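CD8 alpha antigen (Sus scrofa, PDB 5EDX) probably acts as a T-cell co-receptor, its homodimer of immunoglobulin V-set domains binding MHC class I molecules. Local coordinates at residues A[1-6]-A[20-25]; A[30-35]-A[49-54]; A[34-39]-A[93-98]. All coordinates share one frame; numbering follows the deposited sequence.

The three contacts are strand pairings within the two sheets of one immunoglobulin V-type sandwich. Contact 1 joins strands 3-5 and 18-24 in one sheet. Contacts 2 and 3 are neighbours in the other, sharing S34 and W35 because strand 33-38 lies between 47-52 and 90-98, and their centres are about 9 Å apart. Contact 1 is centred about 11 Å from contact 3 and is tied to it by the disulfide, C22 SG to C94 SG at 2.0 Å. Contact 2 reaches the same spot through C33, whose SG lies 3.5 Å from C22 SG. Contacts 2 and 3 both touch the second subunit; contact 1 does not.

Contact 1 (A[1-6]-A[20-25]); sequences SLFRTS and LRCEVM
S1 meets M25 through its carbonyl oxygen, which lies 3.9 Å from M25 CG, while its hydroxyl donates to F3 O within the same segment. L2 O is held twice: M25 N donates to it over 3.1 Å, almost on the line of the carbonyl, and a water bridges it to M25 O. The F3 ring lies beside V24, both side chains pointing the same way, and CE2 comes within 3.6 Å of V24 CG2. C22 SG sits obliquely to this ring, 5.4 Å from its centroid, and F3 also packs against C94 and F96 of the opposing sheet. This is the A-B strand pairing of an immunoglobulin V-set domain, antiparallel, with strand 3-5 at the edge of its sheet and alternate side chains turned into the sandwich. R4 faces the other way. Its backbone makes both bonds of a hydrogen-bonded pair with E23, the shorter from E23 N to R4 O at 2.7 Å. The bend of M25 at chi2 (-61°) turns SD toward R4, 3.7 Å from R4 CD. A water accepts from R4 NE and donates to E23 OE2, linking two charged groups too far apart for a salt bridge. T5 follows on the same side of the sheet as F3, in a non-hydrogen-bonded pair with C22; its CA lies 3.1 Å from R21 O. S6 grips R21 with backbone and side chain: S6 N donates to R21 O, and S6 OG accepts from R21 N at 2.9 Å. Over one face of the R21 guanidinium lies S6 CA, while NE reaches R4 O through a water.

Contact 2 (A[30-35]-A[49-54]); sequences LTSCSW and LMYLSK
C33 and L52 exchange two backbone hydrogen bonds, C33 N to L52 O, 2.9 Å, and L52 N to C33 O, 2.8 Å. Farther along, W35 N donates to M50 O, while W35 O accepts from L49 N. L49 and M50 both stand opposite W35, a classic beta bulge in the hairpin of strands 33-38 and 47-52. Where the strands part, a water joins T31 O to K54 N, and another lies between S32 OG and Y51 OH. CG of Y51 is anti to its backbone N (chi1 167°), and the ring beyond it meets both serines: S34 OG lies at the ring edge, 3.6 Å from Y51 CD1, and S32 CB is 3.4 Å from Y51 OH. On the opposite sheet face W35 presents its indole edge, CD1 meeting L52 CD1 at 3.7 Å and M50 CG at 4.1 Å, and M50 SD sits obliquely to the five-membered ring. That face turns into the sandwich, where C33 and L52 pack on F77, and W35 and M50 on L79, of strand 76-81. The other face meets the second subunit, S34 touching L102 and Y51 touching S100 of that chain, and strand 90-98 flanks strand 33-38.

Contact 3 (A[34-39]-A[93-98]); sequences SWLYQK and FCSFLS
C94 SG stands over the face of the W35 indole, 3.3 Å from the centroid of the six-membered ring and 8° off its normal. Its chi1 of -64° sets SG anti to the carbonyl carbon, beside the backbone N, and the closest ring atoms are W35 CH2, at 3.4 Å, and CZ3. On the other face of the sheet L36 crosses F93. F93 CG sits between its backbone N and carbonyl carbon (chi1 58°), and L36 CB lies over one face of the ring, toward its rim, a CH-pi contact 3.9 Å from the centroid. L36 CD1 continues past the ring, 3.7 Å from both F93 CE2 and S95 CB. Between these two layers of side chains the antiparallel strands pair by four backbone bonds, two between S34 and S95 and two between L36 and F93; the shortest, L36 N to F93 O, is 2.7 Å. S95 O is gripped twice, by S34 N and by a water that also meets S34 OG, while S95 OG has Y103 O as a partner. Beyond the pairing, Q38 NE2 bonds to S44 O of its own chain and also to Q38 OE1 of the second subunit. In this C-F pairing of the immunoglobulin fold, disulfide-bonded C94 SG makes a close, apolar contact with W35, polar bonding falls to backbone and serines, and L36 and F93 offer F104 and P46 of the second subunit a nonpolar surface.

Contact 1 (A[1-6]-A[20-25])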
# COMPACT_ATOMS: atom_id res chain seq x y z
N SER A 1 -10.18 -9.41 -12.94
CA SER A 1 -9.56 -8.67 -11.85
C SER A 1 -10.03 -9.19 -10.50
O SER A 1 -11.15 -9.68 -10.36
CB SER A 1 -9.88 -7.18 -11.97
OG SER A 1 -11.28 -6.96 -11.93
N LEU A 2 -9.16 -9.08 -9.49
CA LEU A 2 -9.50 -9.50 -8.14
C LEU A 2 -10.57 -8.60 -7.51
O LEU A 2 -11.45 -9.07 -6.80
CB LEU A 2 -8.24 -9.49 -7.28
CG LEU A 2 -8.44 -9.82 -5.80
CD1 LEU A 2 -8.94 -11.24 -5.62
CD2 LEU A 2 -7.16 -9.60 -5.02
N PHE A 3 -10.46 -7.30 -7.78
CA PHE A 3 -11.40 -6.31 -7.25
C PHE A 3 -12.27 -5.72 -8.34
O PHE A 3 -11.85 -5.56 -9.48
CB PHE A 3 -10.64 -5.13 -6.64
CG PHE A 3 -9.88 -5.45 -5.39
CD1 PHE A 3 -8.51 -5.66 -5.45
CD2 PHE A 3 -10.51 -5.50 -4.17
CE1 PHE A 3 -7.79 -5.93 -4.30
CE2 PHE A 3 -9.80 -5.76 -3.01
CZ PHE A 3 -8.44 -5.99 -3.08
N ARG A 4 -13.49 -5.35 -7.96
CA ARG A 4 -14.32 -4.46 -8.77
C ARG A 4 -14.74 -3.29 -7.89
O ARG A 4 -15.30 -3.48 -6.81
CB ARG A 4 -15.54 -5.19 -9.32
CG ARG A 4 -15.22 -6.15 -10.46
CD ARG A 4 -16.45 -6.90 -10.93
NE ARG A 4 -17.56 -6.03 -11.30
CZ ARG A 4 -17.63 -5.36 -12.45
NH1 ARG A 4 -18.69 -4.61 -12.70
NH2 ARG A 4 -16.65 -5.44 -13.34
N THR A 5 -14.49 -2.07 -8.35
CA THR A 5 -14.78 -0.91 -7.51
C THR A 5 -15.91 -0.07 -8.07
O THR A 5 -16.34 -0.27 -9.21
CB THR A 5 -13.53 -0.03 -7.33
OG1 THR A 5 -13.20 0.61 -8.57
CG2 THR A 5 -12.35 -0.86 -6.86
N SER A 6 -16.41 0.87 -7.27
CA SER A 6 -17.36 1.86 -7.76
C SER A 6 -16.57 2.83 -8.63
O SER A 6 -15.34 2.76 -8.66
CB SER A 6 -18.04 2.56 -6.58
OG SER A 6 -17.09 2.90 -5.59
N LEU A 20 -17.90 4.74 -1.13
CA LEU A 20 -17.05 4.00 -2.06
C LEU A 20 -17.24 2.50 -1.86
O LEU A 20 -17.54 2.06 -0.76
CB LEU A 20 -15.58 4.34 -1.81
CG LEU A 20 -15.21 5.82 -1.80
CD1 LEU A 20 -13.72 5.97 -1.49
CD2 LEU A 20 -15.57 6.49 -3.12
N ARG A 21 -17.06 1.73 -2.93
CA ARG A 21 -17.24 0.28 -2.85
C ARG A 21 -16.09 -0.48 -3.51
O ARG A 21 -15.65 -0.11 -4.60
CB ARG A 21 -18.56 -0.12 -3.52
CG ARG A 21 -18.93 -1.60 -3.35
CD ARG A 21 -20.17 -1.95 -4.17
NE ARG A 21 -19.89 -1.85 -5.60
CZ ARG A 21 -20.34 -0.89 -6.40
NH1 ARG A 21 -20.02 -0.89 -7.68
NH2 ARG A 21 -21.13 0.06 -5.91
N CYS A 22 -15.60 -1.52 -2.84
CA CYS A 22 -14.76 -2.50 -3.51
C CYS A 22 -15.33 -3.89 -3.25
O CYS A 22 -15.57 -4.27 -2.11
CB CYS A 22 -13.28 -2.40 -3.10
SG CYS A 22 -12.84 -2.87 -1.41
N GLU A 23 -15.58 -4.62 -4.33
CA GLU A 23 -16.04 -6.00 -4.23
C GLU A 23 -14.85 -6.91 -4.44
O GLU A 23 -14.10 -6.75 -5.40
CB GLU A 23 -17.13 -6.29 -5.28
CG GLU A 23 -17.68 -7.72 -5.21
CD GLU A 23 -18.72 -8.04 -6.28
OE1 GLU A 23 -19.31 -9.14 -6.23
OE2 GLU A 23 -18.96 -7.20 -7.17
N VAL A 24 -14.66 -7.85 -3.52
CA VAL A 24 -13.64 -8.87 -3.71
C VAL A 24 -14.34 -10.08 -4.31
O VAL A 24 -15.15 -10.73 -3.65
CB VAL A 24 -12.98 -9.26 -2.37
CG1 VAL A 24 -12.00 -10.42 -2.58
CG2 VAL A 24 -12.29 -8.06 -1.76
N MET A 25 -14.04 -10.36 -5.58
CA MET A 25 -14.70 -11.43 -6.32
C MET A 25 -14.16 -12.79 -5.88
O MET A 25 -13.06 -12.88 -5.35
CB MET A 25 -14.46 -11.25 -7.82
CG MET A 25 -14.42 -9.79 -8.27
SD MET A 25 -15.98 -8.97 -7.94
CE MET A 25 -17.11 -10.09 -8.78
O HOH W 1 -11.49 -11.89 -7.22
O HOH W 2 -18.28 -3.33 -7.11
O HOH W 3 -19.75 -6.69 -9.66

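Contact 2 (A[30-35]-A[49-54])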
# COMPACT_ATOMS: atom_id res chain seq x y z
N LEU A 30 -13.81 -16.27 4.82
CA LEU A 30 -12.60 -15.72 5.42
C LEU A 30 -12.17 -14.41 4.78
O LEU A 30 -11.28 -13.73 5.29
CB LEU A 30 -11.45 -16.73 5.33
CG LEU A 30 -11.72 -18.15 5.84
CD1 LEU A 30 -10.48 -19.01 5.68
CD2 LEU A 30 -12.19 -18.12 7.29
N THR A 31 -12.79 -14.06 3.66
CA THR A 31 -12.38 -12.89 2.88
C THR A 31 -12.37 -11.62 3.72
O THR A 31 -13.33 -11.31 4.42
CB THR A 31 -13.28 -12.69 1.64
OG1 THR A 31 -13.16 -13.83 0.78
CG2 THR A 31 -12.89 -11.44 0.87
N SER A 32 -11.27 -10.88 3.65
CA SER A 32 -11.15 -9.65 4.40
C SER A 32 -10.62 -8.59 3.47
O SER A 32 -10.12 -8.89 2.39
CB SER A 32 -10.18 -9.85 5.57
OG SER A 32 -8.86 -10.06 5.09
N CYS A 33 -10.74 -7.34 3.89
CA CYS A 33 -10.29 -6.24 3.06
C CYS A 33 -9.89 -5.07 3.96
O CYS A 33 -10.54 -4.80 4.96
CB CYS A 33 -11.42 -5.82 2.12
SG CYS A 33 -10.91 -4.73 0.79
N SER A 34 -8.81 -4.39 3.60
CA SER A 34 -8.39 -3.21 4.33
C SER A 34 -8.54 -1.99 3.45
O SER A 34 -8.15 -2.01 2.29
CB SER A 34 -6.93 -3.34 4.76
OG SER A 34 -6.77 -4.38 5.70
N TRP A 35 -9.13 -0.93 3.99
CA TRP A 35 -9.19 0.34 3.28
C TRP A 35 -7.93 1.15 3.56
O TRP A 35 -7.54 1.32 4.71
CB TRP A 35 -10.42 1.14 3.71
CG TRP A 35 -11.70 0.68 3.06
CD1 TRP A 35 -12.68 -0.08 3.63
CD2 TRP A 35 -12.11 0.96 1.72
NE1 TRP A 35 -13.69 -0.29 2.71
CE2 TRP A 35 -13.37 0.34 1.54
CE3 TRP A 35 -11.55 1.67 0.66
CZ2 TRP A 35 -14.07 0.42 0.34
CZ3 TRP A 35 -12.24 1.75 -0.53
CH2 TRP A 35 -13.49 1.12 -0.69
N LEU A 49 -6.70 2.73 7.10
CA LEU A 49 -7.95 3.23 7.68
C LEU A 49 -8.66 2.18 8.53
O LEU A 49 -8.98 2.44 9.69
CB LEU A 49 -8.88 3.76 6.59
CG LEU A 49 -8.32 4.87 5.70
CD1 LEU A 49 -9.34 5.21 4.62
CD2 LEU A 49 -7.96 6.10 6.53
N MET A 50 -8.91 1.01 7.96
CA MET A 50 -9.57 -0.06 8.71
C MET A 50 -9.45 -1.42 8.03
O MET A 50 -9.20 -1.51 6.82
CB MET A 50 -11.04 0.26 8.91
CG MET A 50 -11.83 0.26 7.61
SD MET A 50 -13.48 0.98 7.80
CE MET A 50 -13.10 2.71 8.08
N TYR A 51 -9.64 -2.46 8.82
CA TYR A 51 -9.64 -3.83 8.35
C TYR A 51 -11.06 -4.34 8.56
O TYR A 51 -11.64 -4.14 9.63
CB TYR A 51 -8.63 -4.64 9.16
CG TYR A 51 -8.71 -6.15 9.01
CD1 TYR A 51 -7.90 -6.82 8.10
CD2 TYR A 51 -9.57 -6.90 9.80
CE1 TYR A 51 -7.96 -8.20 7.97
CE2 TYR A 51 -9.64 -8.29 9.67
CZ TYR A 51 -8.83 -8.93 8.76
OH TYR A 51 -8.88 -10.30 8.63
N LEU A 52 -11.62 -4.97 7.53
CA LEU A 52 -12.99 -5.48 7.59
C LEU A 52 -13.03 -6.97 7.27
O LEU A 52 -12.42 -7.43 6.31
CB LEU A 52 -13.88 -4.73 6.60
CG LEU A 52 -13.99 -3.21 6.81
CD1 LEU A 52 -14.62 -2.56 5.59
CD2 LEU A 52 -14.78 -2.89 8.08
N SER A 53 -13.76 -7.72 8.08
CA SER A 53 -13.98 -9.14 7.83
C SER A 53 -15.23 -9.56 8.57
O SER A 53 -15.73 -8.82 9.41
CB SER A 53 -12.79 -9.97 8.31
OG SER A 53 -12.76 -10.06 9.73
N LYS A 54 -15.73 -10.76 8.28
CA LYS A 54 -16.92 -11.26 8.94
C LYS A 54 -16.77 -11.23 10.47
O LYS A 54 -17.69 -10.82 11.18
CB LYS A 54 -17.22 -12.68 8.46
CG LYS A 54 -18.40 -13.34 9.16
CD LYS A 54 -18.67 -14.74 8.60
CE LYS A 54 -19.76 -15.44 9.39
NZ LYS A 54 -19.98 -16.85 8.94
O HOH W 4 -14.67 -12.62 6.34
O HOH W 5 -6.82 -11.65 6.44

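Contact 3 (A[34-39]-A[93-98])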
# COMPACT_ATOMS: atom_id res chain seq x y z
N SER A 34 -8.81 -4.39 3.60
CA SER A 34 -8.39 -3.21 4.33
C SER A 34 -8.54 -1.99 3.45
O SER A 34 -8.15 -2.01 2.29
CB SER A 34 -6.93 -3.34 4.76
OG SER A 34 -6.77 -4.38 5.70
N TRP A 35 -9.13 -0.93 3.99
CA TRP A 35 -9.19 0.34 3.28
C TRP A 35 -7.93 1.15 3.56
O TRP A 35 -7.54 1.32 4.71
CB TRP A 35 -10.42 1.14 3.71
CG TRP A 35 -11.70 0.68 3.06
CD1 TRP A 35 -12.68 -0.08 3.63
CD2 TRP A 35 -12.11 0.96 1.72
NE1 TRP A 35 -13.69 -0.29 2.71
CE2 TRP A 35 -13.37 0.34 1.54
CE3 TRP A 35 -11.55 1.67 0.66
CZ2 TRP A 35 -14.07 0.42 0.34
CZ3 TRP A 35 -12.24 1.75 -0.53
CH2 TRP A 35 -13.49 1.12 -0.69
N LEU A 36 -7.30 1.63 2.49
CA LEU A 36 -6.10 2.45 2.57
C LEU A 36 -6.35 3.79 1.89
O LEU A 36 -7.26 3.93 1.08
CB LEU A 36 -4.93 1.75 1.88
CG LEU A 36 -4.61 0.33 2.35
CD1 LEU A 36 -3.48 -0.26 1.52
CD2 LEU A 36 -4.26 0.33 3.84
N TYR A 37 -5.54 4.77 2.23
CA TYR A 37 -5.67 6.11 1.69
C TYR A 37 -4.29 6.65 1.34
O TYR A 37 -3.32 6.39 2.05
CB TYR A 37 -6.35 7.01 2.72
CG TYR A 37 -6.24 8.50 2.47
CD1 TYR A 37 -7.04 9.13 1.52
CD2 TYR A 37 -5.35 9.28 3.20
CE1 TYR A 37 -6.95 10.52 1.31
CE2 TYR A 37 -5.25 10.64 3.00
CZ TYR A 37 -6.05 11.26 2.05
OH TYR A 37 -5.93 12.62 1.86
N GLN A 38 -4.19 7.38 0.23
CA GLN A 38 -2.95 8.11 -0.05
C GLN A 38 -3.26 9.57 -0.32
O GLN A 38 -4.22 9.88 -1.03
CB GLN A 38 -2.18 7.49 -1.21
CG GLN A 38 -0.79 8.12 -1.37
CD GLN A 38 -0.02 7.59 -2.57
OE1 GLN A 38 -0.57 7.43 -3.65
NE2 GLN A 38 1.28 7.34 -2.38
N LYS A 39 -2.46 10.45 0.25
CA LYS A 39 -2.65 11.89 0.10
C LYS A 39 -2.35 12.37 -1.31
O LYS A 39 -1.57 11.75 -2.03
CB LYS A 39 -1.75 12.64 1.09
CG LYS A 39 -2.14 12.45 2.54
CD LYS A 39 -1.13 13.09 3.49
CE LYS A 39 0.16 12.29 3.55
NZ LYS A 39 1.06 12.76 4.63
N PHE A 93 -8.33 3.12 -1.62
CA PHE A 93 -8.18 1.82 -2.27
C PHE A 93 -8.17 0.69 -1.27
O PHE A 93 -7.95 0.91 -0.08
CB PHE A 93 -6.94 1.79 -3.19
CG PHE A 93 -5.63 2.08 -2.50
CD1 PHE A 93 -5.33 3.35 -2.03
CD2 PHE A 93 -4.67 1.08 -2.38
CE1 PHE A 93 -4.11 3.62 -1.41
CE2 PHE A 93 -3.44 1.34 -1.77
CZ PHE A 93 -3.16 2.61 -1.29
N CYS A 94 -8.43 -0.52 -1.75
CA CYS A 94 -8.56 -1.68 -0.89
C CYS A 94 -7.35 -2.58 -1.04
O CYS A 94 -6.71 -2.59 -2.09
CB CYS A 94 -9.82 -2.47 -1.27
SG CYS A 94 -11.34 -1.54 -1.00
N SER A 95 -7.04 -3.31 -0.00
CA SER A 95 -5.93 -4.24 -0.01
C SER A 95 -6.32 -5.60 0.58
O SER A 95 -6.96 -5.65 1.57
CB SER A 95 -4.82 -3.65 0.81
OG SER A 95 -3.64 -4.26 0.56
N PHE A 96 -5.94 -6.67 -0.10
CA PHE A 96 -6.39 -8.04 0.17
C PHE A 96 -5.15 -8.93 0.14
O PHE A 96 -4.28 -8.75 -0.68
CB PHE A 96 -7.49 -8.50 -0.83
CG PHE A 96 -7.83 -9.93 -0.77
CD1 PHE A 96 -8.67 -10.42 0.23
CD2 PHE A 96 -7.32 -10.81 -1.69
CE1 PHE A 96 -8.98 -11.76 0.29
CE2 PHE A 96 -7.61 -12.14 -1.62
CZ PHE A 96 -8.44 -12.63 -0.63
N LEU A 97 -5.05 -9.81 1.12
CA LEU A 97 -3.87 -10.66 1.18
C LEU A 97 -4.25 -12.11 0.92
O LEU A 97 -5.20 -12.64 1.49
CB LEU A 97 -3.19 -10.52 2.54
CG LEU A 97 -2.12 -11.55 2.91
CD1 LEU A 97 -0.85 -11.36 2.10
CD2 LEU A 97 -1.83 -11.49 4.40
N SER A 98 -3.50 -12.76 0.04
CA SER A 98 -3.75 -14.15 -0.31
C SER A 98 -2.41 -14.80 -0.63
O SER A 98 -1.66 -14.30 -1.47
CB SER A 98 -4.69 -14.22 -1.52
OG SER A 98 -5.08 -15.55 -1.82
O HOH W 6 -6.82 -6.81 4.37